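Local coordinates for protein putative ABC transporter (Thermobispora bispora, PDB 4PE6) that probably serves as the solute-binding component of an ABC transporter, capturing small sugar-like molecules for uptake, at residues A[87-92]-A[109-114]. Numbering follows the deposited sequence.
Sequences INPASP and VVVFDS. With LTH ((2R,3S)-2,3,4-trihydroxybutanoic acid), chain C.
Asn88 reaches across to Asp113 with its amide nitrogen, and ND2 donates to OD2 at 2.9 Å. CG of Asn88 lies anti to its backbone N (chi1 -169°), which carries the amide past the strand end to the carboxylate. The amide and carboxylate planes stand 73° apart, and ND2 meets the anti lone pair of OD2. OD2 of Asp113 also accepts a hydrogen bond from the O2 hydroxyl of the bound trihydroxybutanoic acid, and its OD1 accepts one from O4 at 2.5 Å and one from Gln263. Asn88 is thus a second-shell residue that helps hold a ligand-binding carboxylate. OD1 of Asn88 lies 2.8 Å from a water that is also close to Asp113 O. An alanine here removes the ND2 donor, and the Asp113 carboxylate would probably be less firmly set in its rotation, though Gln263 and the ligand still bind it.

The CB of Asn88 sits 3.9 Å above one face of the Phe112 ring, offset toward the rim. The Pro89 ring meets Ser114, with CG 3.6 Å from its CB. A second water bridges Pro89 O and Ser114 OG. Further back, Ile87 N donates to Val110 O and Phe112 N to Ile87 O, as in a parallel pair.

Strands 84-88 and 108-112 are neighbours in a beta-alpha-beta unit of a periplasmic-binding-protein fold. Their C-terminal ends lead into loops, one carrying Asp113 of the ligand pocket. Helix 96-104, which links them, packs on Ile87 and Val109. Met36 of helix 31-49 touches Asn88 and Phe112, and strand 20-25 flanks strand 84-88.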
loop_
_atom_site.group_PDB
_atom_site.type_symbol
_atom_site.label_atom_id
_atom_site.label_comp_id
_atom_site.label_asym_id
_atom_site.label_seq_id
_atom_site.Cartn_x
_atom_site.Cartn_y
_atom_site.Cartn_z
ATOM N N ILE A 87 9.326 -1.062 9.992
ATOM C CA ILE A 87 8.114 -1.775 10.415
ATOM C C ILE A 87 6.891 -1.381 9.607
ATOM O O ILE A 87 6.534 -0.189 9.542
ATOM C CB ILE A 87 7.770 -1.549 11.902
ATOM C CG1 ILE A 87 8.940 -1.923 12.787
ATOM C CG2 ILE A 87 6.499 -2.322 12.261
ATOM C CD1 ILE A 87 8.721 -1.544 14.234
ATOM N N ASN A 88 6.253 -2.372 8.983
ATOM C CA ASN A 88 4.902 -2.192 8.460
ATOM C C ASN A 88 3.955 -2.830 9.480
ATOM O O ASN A 88 3.812 -4.078 9.570
ATOM C CB ASN A 88 4.740 -2.767 7.068
ATOM C CG ASN A 88 3.426 -2.351 6.403
ATOM O OD1 ASN A 88 2.405 -2.241 7.067
ATOM N ND2 ASN A 88 3.454 -2.132 5.089
ATOM N N PRO A 89 3.312 -1.982 10.280
ATOM C CA PRO A 89 2.618 -2.500 11.453
ATOM C C PRO A 89 1.280 -3.126 11.169
ATOM O O PRO A 89 0.479 -2.594 10.391
ATOM C CB PRO A 89 2.479 -1.258 12.354
ATOM C CG PRO A 89 2.464 -0.131 11.424
ATOM C CD PRO A 89 3.289 -0.511 10.224
ATOM N N ALA A 90 1.039 -4.267 11.802
ATOM C CA ALA A 90 -0.236 -4.965 11.673
ATOM C C ALA A 90 -1.374 -4.187 12.362
ATOM O O ALA A 90 -2.516 -4.240 11.892
ATOM C CB ALA A 90 -0.133 -6.370 12.268
ATOM N N SER A 91 -1.040 -3.454 13.425
ATOM C CA SER A 91 -2.027 -2.770 14.299
ATOM C C SER A 91 -1.653 -1.323 14.541
ATOM O O SER A 91 -0.477 -0.989 14.588
ATOM C CB SER A 91 -2.133 -3.484 15.659
ATOM O OG SER A 91 -2.638 -2.632 16.702
ATOM N N PRO A 92 -2.654 -0.447 14.711
ATOM C CA PRO A 92 -2.300 0.924 15.062
ATOM C C PRO A 92 -1.735 1.089 16.490
ATOM O O PRO A 92 -1.142 2.120 16.773
ATOM C CB PRO A 92 -3.625 1.703 14.940
ATOM C CG PRO A 92 -4.696 0.705 14.745
ATOM C CD PRO A 92 -4.096 -0.649 14.497
ATOM N N VAL A 109 14.135 3.300 14.488
ATOM C CA VAL A 109 12.893 2.665 14.071
ATOM C C VAL A 109 12.172 3.541 13.073
ATOM O O VAL A 109 11.855 4.687 13.363
ATOM C CB VAL A 109 11.987 2.363 15.291
ATOM C CG1 VAL A 109 10.636 1.841 14.837
ATOM C CG2 VAL A 109 12.674 1.372 16.216
ATOM N N VAL A 110 11.960 3.002 11.873
ATOM C CA VAL A 110 11.142 3.633 10.865
ATOM C C VAL A 110 9.888 2.811 10.663
ATOM O O VAL A 110 9.937 1.649 10.206
ATOM C CB VAL A 110 11.889 3.763 9.520
ATOM C CG1 VAL A 110 11.029 4.483 8.507
ATOM C CG2 VAL A 110 13.218 4.484 9.714
ATOM N N VAL A 111 8.762 3.396 11.053
ATOM C CA VAL A 111 7.469 2.839 10.734
ATOM C C VAL A 111 7.106 3.332 9.340
ATOM O O VAL A 111 7.163 4.536 9.071
ATOM C CB VAL A 111 6.424 3.306 11.749
ATOM C CG1 VAL A 111 5.010 2.975 11.278
ATOM C CG2 VAL A 111 6.724 2.709 13.123
ATOM N N PHE A 112 6.747 2.426 8.443
ATOM C CA PHE A 112 6.397 2.831 7.093
ATOM C C PHE A 112 5.073 2.254 6.637
ATOM O O PHE A 112 4.573 1.293 7.216
ATOM C CB PHE A 112 7.516 2.558 6.070
ATOM C CG PHE A 112 7.700 1.111 5.751
ATOM C CD1 PHE A 112 8.439 0.309 6.592
ATOM C CD2 PHE A 112 7.102 0.549 4.639
ATOM C CE1 PHE A 112 8.631 -1.043 6.303
ATOM C CE2 PHE A 112 7.267 -0.786 4.357
ATOM C CZ PHE A 112 8.021 -1.582 5.186
ATOM N N ASP A 113 4.508 2.875 5.610
ATOM C CA ASP A 113 3.200 2.524 5.072
ATOM C C ASP A 113 2.145 2.485 6.163
ATOM O O ASP A 113 1.247 1.630 6.157
ATOM C CB ASP A 113 3.280 1.169 4.347
ATOM C CG ASP A 113 1.992 0.810 3.630
ATOM O OD1 ASP A 113 1.441 1.691 2.954
ATOM O OD2 ASP A 113 1.537 -0.364 3.742
ATOM N N SER A 114 2.269 3.424 7.102
ATOM C CA SER A 114 1.355 3.584 8.220
ATOM C C SER A 114 1.772 4.822 9.006
ATOM O O SER A 114 2.929 5.252 8.938
ATOM C CB SER A 114 1.382 2.393 9.162
ATOM O OG SER A 114 0.536 1.343 8.691
HETATM O O1 LTH C . -2.218 -2.800 -0.129
HETATM C C1 LTH C . -1.574 -2.909 0.978
HETATM O O LTH C . -1.257 -3.978 1.542
HETATM C C2 LTH C . -1.049 -1.615 1.647
HETATM O O2 LTH C . -0.394 -1.908 2.907
HETATM C C3 LTH C . -2.166 -0.633 1.933
HETATM O O3 LTH C . -3.135 -1.238 2.787
HETATM C C4 LTH C . -1.576 0.595 2.656
HETATM O O4 LTH C . -0.684 1.231 1.704
HETATM O O HOH W 1 0.076 -0.815 6.618
HETATM O O HOH W 2 -1.058 -0.374 10.410
#